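Local coordinates for protein 6-phospho-beta-glucosidase BglT (Thermotoga maritima, PDB 1UP7) that hydrolyses cellobiose 6'-phosphate to glucose 6-phosphate and glucose, as a family 4 glycosidase that depends on NAD and manganese, at residues G100-E105 and H390-D395; Q104-V109 and N241-Y246. One frame throughout, in Å; residues are numbered along the deposited sequence.

Contact 1: residues G100-E105 and H390-D395. With G6P (6-O-phosphono-alpha-D-glucopyranose), chain J; NAD (nicotinamide-adenine-dinucleotide), chain I.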
loop_
_atom_site.group_PDB
_atom_site.type_symbol
_atom_site.label_atom_id
_atom_site.label_comp_id
_atom_site.label_asym_id
_atom_site.label_seq_id
_atom_site.Cartn_x
_atom_site.Cartn_y
_atom_site.Cartn_z
ATOM N N GLY A 100 27.548 27.100 -11.177
ATOM C CA GLY A 100 26.263 27.543 -11.693
ATOM C C GLY A 100 25.094 26.940 -10.927
ATOM O O GLY A 100 24.014 26.772 -11.455
ATOM N N LEU A 101 25.335 26.579 -9.675
ATOM C CA LEU A 101 24.349 25.882 -8.859
ATOM C C LEU A 101 23.881 26.790 -7.744
ATOM O O LEU A 101 24.663 27.624 -7.261
ATOM C CB LEU A 101 25.002 24.646 -8.250
ATOM C CG LEU A 101 24.912 23.268 -8.949
ATOM C CD1 LEU A 101 24.266 23.237 -10.377
ATOM C CD2 LEU A 101 26.231 22.466 -8.874
ATOM N N ILE A 102 22.628 26.613 -7.323
ATOM C CA ILE A 102 22.092 27.303 -6.168
ATOM C C ILE A 102 22.934 27.009 -4.926
ATOM O O ILE A 102 23.234 25.849 -4.603
ATOM C CB ILE A 102 20.635 26.872 -5.917
ATOM C CG1 ILE A 102 19.708 27.410 -7.027
ATOM C CG2 ILE A 102 20.198 27.329 -4.494
ATOM C CD1 ILE A 102 19.679 28.872 -7.030
ATOM N N GLY A 103 23.364 28.068 -4.256
ATOM C CA GLY A 103 23.984 27.916 -2.947
ATOM C C GLY A 103 23.103 28.502 -1.859
ATOM O O GLY A 103 22.874 29.713 -1.811
ATOM N N GLN A 104 22.600 27.635 -0.997
ATOM C CA GLN A 104 21.624 28.012 0.017
ATOM C C GLN A 104 21.783 27.174 1.292
ATOM O O GLN A 104 22.138 25.996 1.250
ATOM C CB GLN A 104 20.212 27.896 -0.568
ATOM C CG GLN A 104 19.196 28.931 -0.009
ATOM C CD GLN A 104 18.607 28.428 1.319
ATOM O OE1 GLN A 104 18.513 27.206 1.563
ATOM N NE2 GLN A 104 18.252 29.350 2.177
ATOM N N GLU A 105 21.539 27.791 2.431
ATOM C CA GLU A 105 21.680 27.125 3.733
ATOM C C GLU A 105 21.047 25.711 3.847
ATOM O O GLU A 105 21.705 24.782 4.373
ATOM C CB GLU A 105 21.169 28.064 4.856
ATOM C CG GLU A 105 21.193 27.424 6.247
ATOM C CD GLU A 105 20.248 28.061 7.257
ATOM O OE1 GLU A 105 19.113 28.481 6.886
ATOM O OE2 GLU A 105 20.638 28.132 8.449
ATOM N N HIS A 390 19.569 15.172 -6.733
ATOM C CA HIS A 390 18.850 16.338 -6.235
ATOM C C HIS A 390 18.440 17.205 -7.424
ATOM O O HIS A 390 19.300 17.509 -8.267
ATOM C CB HIS A 390 19.705 17.173 -5.278
ATOM C CG HIS A 390 18.908 18.198 -4.542
ATOM N ND1 HIS A 390 18.322 19.279 -5.175
ATOM C CD2 HIS A 390 18.536 18.272 -3.240
ATOM C CE1 HIS A 390 17.625 19.972 -4.291
ATOM N NE2 HIS A 390 17.758 19.395 -3.105
ATOM N N PRO A 391 17.167 17.627 -7.493
ATOM C CA PRO A 391 16.722 18.476 -8.610
ATOM C C PRO A 391 17.627 19.678 -8.824
ATOM O O PRO A 391 17.671 20.185 -9.923
ATOM C CB PRO A 391 15.313 18.932 -8.186
ATOM C CG PRO A 391 14.803 17.804 -7.267
ATOM C CD PRO A 391 16.058 17.308 -6.548
ATOM N N LEU A 392 18.335 20.128 -7.784
ATOM C CA LEU A 392 19.193 21.316 -7.872
ATOM C C LEU A 392 20.676 20.958 -7.778
ATOM O O LEU A 392 21.529 21.848 -7.636
ATOM C CB LEU A 392 18.836 22.345 -6.794
ATOM C CG LEU A 392 17.419 22.968 -6.840
ATOM C CD1 LEU A 392 17.100 23.670 -5.509
ATOM C CD2 LEU A 392 17.297 23.950 -7.983
ATOM N N GLY A 393 20.980 19.657 -7.885
ATOM C CA GLY A 393 22.350 19.185 -7.900
ATOM C C GLY A 393 23.105 19.377 -9.212
ATOM O O GLY A 393 22.585 19.927 -10.168
ATOM N N PRO A 394 24.357 18.943 -9.238
ATOM C CA PRO A 394 25.232 19.111 -10.408
ATOM C C PRO A 394 24.855 18.225 -11.601
ATOM O O PRO A 394 24.302 17.150 -11.438
ATOM C CB PRO A 394 26.595 18.646 -9.861
ATOM C CG PRO A 394 26.239 17.653 -8.805
ATOM C CD PRO A 394 25.050 18.259 -8.128
ATOM N N ASP A 395 25.153 18.704 -12.793
ATOM C CA ASP A 395 25.293 17.853 -13.952
ATOM C C ASP A 395 26.469 16.858 -13.700
ATOM O O ASP A 395 27.370 17.132 -12.915
ATOM C CB ASP A 395 25.629 18.740 -15.150
ATOM C CG ASP A 395 24.404 19.329 -15.835
ATOM O OD1 ASP A 395 23.279 19.197 -15.344
ATOM O OD2 ASP A 395 24.469 19.956 -16.920
HETATM C C1 G6P J . 13.485 31.003 7.531
HETATM C C2 G6P J . 13.550 29.451 7.498
HETATM C C3 G6P J . 14.590 28.955 8.502
HETATM C C4 G6P J . 15.934 29.526 8.080
HETATM C C5 G6P J . 15.858 31.061 8.180
HETATM C C6 G6P J . 17.167 31.691 7.723
HETATM O O1 G6P J . 12.576 31.583 6.577
HETATM O O2 G6P J . 12.304 28.820 7.790
HETATM O O3 G6P J . 14.627 27.528 8.610
HETATM O O4 G6P J . 16.991 28.953 8.852
HETATM O O5 G6P J . 14.791 31.598 7.356
HETATM O O6 G6P J . 17.423 32.900 8.419
HETATM P P G6P J . 18.928 33.442 8.603
HETATM O O1P G6P J . 18.834 34.616 9.549
HETATM O O2P G6P J . 19.602 33.921 7.326
HETATM O O3P G6P J . 19.727 32.328 9.219
HETATM P PA NAD I . 24.318 29.563 15.367
HETATM O O1A NAD I . 25.499 29.620 14.483
HETATM O O2A NAD I . 24.146 30.762 16.326
HETATM O O5B NAD I . 24.505 28.188 16.203
HETATM C C5B NAD I . 23.849 28.025 17.433
HETATM C C4B NAD I . 24.828 27.538 18.493
HETATM O O4B NAD I . 25.181 26.176 18.259
HETATM C C3B NAD I . 26.138 28.311 18.570
HETATM O O3B NAD I . 26.209 28.921 19.850
HETATM C C2B NAD I . 27.228 27.251 18.399
HETATM O O2B NAD I . 28.332 27.473 19.252
HETATM C C1B NAD I . 26.481 26.003 18.832
HETATM N N9A NAD I . 27.037 24.742 18.351
HETATM C C8A NAD I . 27.675 24.450 17.160
HETATM N N7A NAD I . 27.958 23.129 17.188
HETATM C C5A NAD I . 27.481 22.572 18.316
HETATM C C6A NAD I . 27.508 21.287 18.843
HETATM N N6A NAD I . 28.079 20.277 18.196
HETATM N N1A NAD I . 26.929 21.053 20.085
HETATM C C2A NAD I . 26.348 22.090 20.796
HETATM N N3A NAD I . 26.355 23.361 20.276
HETATM C C4A NAD I . 26.911 23.589 19.064
HETATM O O3 NAD I . 23.048 29.426 14.389
HETATM P PN NAD I . 21.511 29.763 14.686
HETATM O O1N NAD I . 21.186 30.802 13.675
HETATM O O2N NAD I . 21.220 29.993 16.084
HETATM O O5D NAD I . 20.742 28.403 14.346
HETATM C C5D NAD I . 21.133 27.121 14.804
HETATM C C4D NAD I . 20.443 26.071 13.918
HETATM O O4D NAD I . 19.019 26.142 13.982
HETATM C C3D NAD I . 20.793 26.243 12.448
HETATM O O3D NAD I . 20.972 24.951 11.951
HETATM C C2D NAD I . 19.563 26.900 11.828
HETATM O O2D NAD I . 19.351 26.608 10.457
HETATM C C1D NAD I . 18.424 26.458 12.719
HETATM N N1N NAD I . 17.550 27.593 13.025
HETATM C C2N NAD I . 17.316 27.803 14.366
HETATM C C3N NAD I . 16.515 28.830 14.801
HETATM C C7N NAD I . 16.319 29.012 16.288
HETATM O O7N NAD I . 15.053 29.270 16.866
HETATM N N7N NAD I . 17.397 28.910 17.081
HETATM C C4N NAD I . 15.944 29.657 13.831
HETATM C C5N NAD I . 16.165 29.455 12.454
HETATM C C6N NAD I . 16.986 28.399 12.058
HETATM O O HOH W 1 21.189 24.536 -8.557
HETATM O O HOH W 2 21.997 23.294 -5.195
#
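Leu101 and Leu392 lead this meeting of two loops, one from the NAD-binding Rossmann-type half of the enzyme and one from the C-terminal domain, where residues His390 to Gly393 form a type I beta turn. Leu101 CG lies 3.9 Å from Leu392 O, and its two methyls are split between polar and apolar neighbours. CD2 lies against Pro394, 3.8 Å from its CA and little farther from its CB, while CD1 rests on the backbone, 3.7 Å from Gly393 O. Leu402 of helix 396-409 packs on both Leu101 and Pro394. Ile102 meets Leu392 more lightly, its CG1 4.3 Å from Leu392 CD2, and its side chain also reaches Met253 and Phe254 of helix 250-258.

No direct hydrogen bond joins the loops; two waters do that work. One accepts from Ile102 N and donates to Leu392 O, the other donates to both Ile102 O and Leu392 O, so a single carbonyl of the turn takes two water bonds.

At the far end of residues 100-105, Glu105 enters the active site. CG is anti to the backbone N (chi1 176°) and the chain is extended beyond it; the carboxylate at its end accepts from G6P O4 at OE1 (2.9 Å) and from NAD O2D at OE2 (2.8 Å), and Arg82 adds a salt bridge. An alanine here would probably leave the sugar O4 and the ribose O2D without the carboxylate oxygens that accept from them and Arg82 without this partner. Within the turn, Leu392 N donates to His390 ND1 in the plane of the imidazole, at 2.7 Å.

Contact 2: residues Q104-V109 and N241-Y246. With G6P (6-O-phosphono-alpha-D-glucopyranose), chain J; NAD (nicotinamide-adenine-dinucleotide), chain I.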
loop_
_atom_site.group_PDB
_atom_site.type_symbol
_atom_site.label_atom_id
_atom_site.label_comp_id
_atom_site.label_asym_id
_atom_site.label_seq_id
_atom_site.Cartn_x
_atom_site.Cartn_y
_atom_site.Cartn_z
ATOM N N GLN A 104 22.600 27.635 -0.997
ATOM C CA GLN A 104 21.624 28.012 0.017
ATOM C C GLN A 104 21.783 27.174 1.292
ATOM O O GLN A 104 22.138 25.996 1.250
ATOM C CB GLN A 104 20.212 27.896 -0.568
ATOM C CG GLN A 104 19.196 28.931 -0.009
ATOM C CD GLN A 104 18.607 28.428 1.319
ATOM O OE1 GLN A 104 18.513 27.206 1.563
ATOM N NE2 GLN A 104 18.252 29.350 2.177
ATOM N N GLU A 105 21.539 27.791 2.431
ATOM C CA GLU A 105 21.680 27.125 3.733
ATOM C C GLU A 105 21.047 25.711 3.847
ATOM O O GLU A 105 21.705 24.782 4.373
ATOM C CB GLU A 105 21.169 28.064 4.856
ATOM C CG GLU A 105 21.193 27.424 6.247
ATOM C CD GLU A 105 20.248 28.061 7.257
ATOM O OE1 GLU A 105 19.113 28.481 6.886
ATOM O OE2 GLU A 105 20.638 28.132 8.449
ATOM N N THR A 106 19.802 25.549 3.362
ATOM C CA THR A 106 19.027 24.318 3.572
ATOM C C THR A 106 18.621 23.603 2.299
ATOM O O THR A 106 18.185 22.470 2.362
ATOM C CB THR A 106 17.750 24.615 4.407
ATOM O OG1 THR A 106 16.825 25.437 3.641
ATOM C CG2 THR A 106 18.069 25.550 5.582
ATOM N N THR A 107 18.740 24.267 1.157
ATOM C CA THR A 107 18.165 23.784 -0.086
ATOM C C THR A 107 19.233 23.410 -1.089
ATOM O O THR A 107 20.043 24.243 -1.437
ATOM C CB THR A 107 17.300 24.902 -0.714
ATOM O OG1 THR A 107 16.335 25.350 0.256
ATOM C CG2 THR A 107 16.487 24.323 -1.861
ATOM N N GLY A 108 19.172 22.205 -1.625
ATOM C CA GLY A 108 20.069 21.812 -2.694
ATOM C C GLY A 108 21.418 21.435 -2.118
ATOM O O GLY A 108 21.514 20.919 -0.997
ATOM N N VAL A 109 22.468 21.729 -2.868
ATOM C CA VAL A 109 23.835 21.269 -2.543
ATOM C C VAL A 109 24.288 21.727 -1.148
ATOM O O VAL A 109 24.874 20.955 -0.403
ATOM C CB VAL A 109 24.859 21.668 -3.639
ATOM C CG1 VAL A 109 26.351 21.266 -3.242
ATOM C CG2 VAL A 109 24.481 21.040 -4.977
ATOM N N ASN A 241 5.459 27.109 -0.282
ATOM C CA ASN A 241 6.584 27.568 0.560
ATOM C C ASN A 241 7.515 28.455 -0.284
ATOM O O ASN A 241 7.840 28.117 -1.400
ATOM C CB ASN A 241 7.330 26.354 1.128
ATOM C CG ASN A 241 8.385 26.705 2.214
ATOM O OD1 ASN A 241 9.311 27.498 2.000
ATOM N ND2 ASN A 241 8.264 26.058 3.374
ATOM N N PRO A 242 7.934 29.596 0.245
ATOM C CA PRO A 242 8.771 30.553 -0.524
ATOM C C PRO A 242 10.076 29.919 -1.016
ATOM O O PRO A 242 10.627 30.352 -2.019
ATOM C CB PRO A 242 9.092 31.681 0.490
ATOM C CG PRO A 242 8.095 31.516 1.622
ATOM C CD PRO A 242 7.666 30.051 1.627
ATOM N N TYR A 243 10.517 28.873 -0.336
ATOM C CA TYR A 243 11.703 28.126 -0.752
ATOM C C TYR A 243 11.560 27.433 -2.093
ATOM O O TYR A 243 12.570 27.019 -2.670
ATOM C CB TYR A 243 12.058 27.083 0.287
ATOM C CG TYR A 243 12.851 27.632 1.447
ATOM C CD1 TYR A 243 12.213 28.329 2.498
ATOM C CD2 TYR A 243 14.243 27.443 1.512
ATOM C CE1 TYR A 243 12.958 28.834 3.574
ATOM C CE2 TYR A 243 14.993 27.949 2.559
ATOM C CZ TYR A 243 14.361 28.629 3.587
ATOM O OH TYR A 243 15.116 29.128 4.627
ATOM N N LEU A 244 10.321 27.298 -2.567
ATOM C CA LEU A 244 10.071 26.710 -3.872
ATOM C C LEU A 244 10.656 27.596 -4.956
ATOM O O LEU A 244 10.881 27.138 -6.046
ATOM C CB LEU A 244 8.578 26.444 -4.114
ATOM C CG LEU A 244 8.121 24.987 -3.937
ATOM C CD1 LEU A 244 9.042 23.923 -4.628
ATOM C CD2 LEU A 244 7.971 24.665 -2.436
ATOM N N ARG A 245 10.909 28.855 -4.634
ATOM C CA ARG A 245 11.496 29.799 -5.583
ATOM C C ARG A 245 12.816 29.266 -6.142
ATOM O O ARG A 245 13.142 29.528 -7.289
ATOM C CB ARG A 245 11.804 31.136 -4.918
ATOM C CG ARG A 245 10.661 32.135 -4.885
ATOM C CD ARG A 245 11.025 33.384 -4.025
ATOM N NE ARG A 245 11.866 32.918 -2.906
ATOM C CZ ARG A 245 12.672 33.669 -2.167
ATOM N NH1 ARG A 245 12.806 34.971 -2.428
ATOM N NH2 ARG A 245 13.361 33.107 -1.165
ATOM N N TYR A 246 13.562 28.530 -5.321
ATOM C CA TYR A 246 14.879 28.001 -5.723
ATOM C C TYR A 246 14.765 26.929 -6.769
ATOM O O TYR A 246 15.672 26.781 -7.576
ATOM C CB TYR A 246 15.697 27.466 -4.528
ATOM C CG TYR A 246 16.020 28.540 -3.516
ATOM C CD1 TYR A 246 17.000 29.492 -3.764
ATOM C CD2 TYR A 246 15.320 28.616 -2.303
ATOM C CE1 TYR A 246 17.279 30.506 -2.844
ATOM C CE2 TYR A 246 15.582 29.619 -1.373
ATOM C CZ TYR A 246 16.552 30.569 -1.661
ATOM O OH TYR A 246 16.811 31.563 -0.736
HETATM C C1 G6P J . 13.485 31.003 7.531
HETATM C C2 G6P J . 13.550 29.451 7.498
HETATM C C3 G6P J . 14.590 28.955 8.502
HETATM C C4 G6P J . 15.934 29.526 8.080
HETATM C C5 G6P J . 15.858 31.061 8.180
HETATM C C6 G6P J . 17.167 31.691 7.723
HETATM O O1 G6P J . 12.576 31.583 6.577
HETATM O O2 G6P J . 12.304 28.820 7.790
HETATM O O3 G6P J . 14.627 27.528 8.610
HETATM O O4 G6P J . 16.991 28.953 8.852
HETATM O O5 G6P J . 14.791 31.598 7.356
HETATM O O6 G6P J . 17.423 32.900 8.419
HETATM P P G6P J . 18.928 33.442 8.603
HETATM O O1P G6P J . 18.834 34.616 9.549
HETATM O O2P G6P J . 19.602 33.921 7.326
HETATM O O3P G6P J . 19.727 32.328 9.219
HETATM P PA NAD I . 24.318 29.563 15.367
HETATM O O1A NAD I . 25.499 29.620 14.483
HETATM O O2A NAD I . 24.146 30.762 16.326
HETATM O O5B NAD I . 24.505 28.188 16.203
HETATM C C5B NAD I . 23.849 28.025 17.433
HETATM C C4B NAD I . 24.828 27.538 18.493
HETATM O O4B NAD I . 25.181 26.176 18.259
HETATM C C3B NAD I . 26.138 28.311 18.570
HETATM O O3B NAD I . 26.209 28.921 19.850
HETATM C C2B NAD I . 27.228 27.251 18.399
HETATM O O2B NAD I . 28.332 27.473 19.252
HETATM C C1B NAD I . 26.481 26.003 18.832
HETATM N N9A NAD I . 27.037 24.742 18.351
HETATM C C8A NAD I . 27.675 24.450 17.160
HETATM N N7A NAD I . 27.958 23.129 17.188
HETATM C C5A NAD I . 27.481 22.572 18.316
HETATM C C6A NAD I . 27.508 21.287 18.843
HETATM N N6A NAD I . 28.079 20.277 18.196
HETATM N N1A NAD I . 26.929 21.053 20.085
HETATM C C2A NAD I . 26.348 22.090 20.796
HETATM N N3A NAD I . 26.355 23.361 20.276
HETATM C C4A NAD I . 26.911 23.589 19.064
HETATM O O3 NAD I . 23.048 29.426 14.389
HETATM P PN NAD I . 21.511 29.763 14.686
HETATM O O1N NAD I . 21.186 30.802 13.675
HETATM O O2N NAD I . 21.220 29.993 16.084
HETATM O O5D NAD I . 20.742 28.403 14.346
HETATM C C5D NAD I . 21.133 27.121 14.804
HETATM C C4D NAD I . 20.443 26.071 13.918
HETATM O O4D NAD I . 19.019 26.142 13.982
HETATM C C3D NAD I . 20.793 26.243 12.448
HETATM O O3D NAD I . 20.972 24.951 11.951
HETATM C C2D NAD I . 19.563 26.900 11.828
HETATM O O2D NAD I . 19.351 26.608 10.457
HETATM C C1D NAD I . 18.424 26.458 12.719
HETATM N N1N NAD I . 17.550 27.593 13.025
HETATM C C2N NAD I . 17.316 27.803 14.366
HETATM C C3N NAD I . 16.515 28.830 14.801
HETATM C C7N NAD I . 16.319 29.012 16.288
HETATM O O7N NAD I . 15.053 29.270 16.866
HETATM N N7N NAD I . 17.397 28.910 17.081
HETATM C C4N NAD I . 15.944 29.657 13.831
HETATM C C5N NAD I . 16.165 29.455 12.454
HETATM C C6N NAD I . 16.986 28.399 12.058
#
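Gln104 and Tyr246 make the CH-pi contact of this interface: Gln104 CG sits over one face of the phenol ring, 3.9 Å from its centroid and 28° off the normal. The glutamine chain, bent at chi2 (-84°), carries its amide on to Tyr243, the catalytic proton acceptor, with the amide and ring planes nearly perpendicular.

Van der Waals contacts gather at CD2 and CE2 of the Tyr243 ring. Thr107 OG1 lies at the edge, 3.2 Å from Tyr243 CD2, and Thr106 OG1 comes within 3.3 Å of Tyr243 CE2.

None of the hydrogen bonds crosses between the segments. Gln104 OE1 accepts from Thr106 N (2.8 Å), which stands above the carbonyl plane, and from Thr106 OG1 on a lone pair, two donors that would restrain the amide beside the tyrosine. In the other segment, Asn241 OD1 accepts from Tyr243 N in an Asx turn.

Towards the ligand, Tyr243 OH stands 3.3 Å from G6P C2, consistent with its role as the base.

Around the contact, strand 195-203 receives Leu244, helix 250-258 packs on Tyr246 through Met253 and Ile257, and Gly108 is the N-cap of helix 109-131.

Overall arrangement
Contacts 1 and 2 lie about 9 Å apart, centre to centre, and share Gln104 and Glu105, so one loop of the Rossmann-type half meets two parts of the C-terminal domain in succession. They also touch directly: Leu392 CD2 is 3.3 Å from Tyr246 O, Leu392 CD1 is 3.8 Å from Thr107 CG2, and Ile102 CG2 is 3.9 Å from Tyr246 CD1. Contact 2 lies beside the sugar and brings in the catalytic base, whereas the leucine packing of contact 1 is set back, with the side chain of Leu392 about 8 Å from that of Tyr243. Glu105, thought by similarity to raise that tyrosine's basicity, ties both to G6P and NAD.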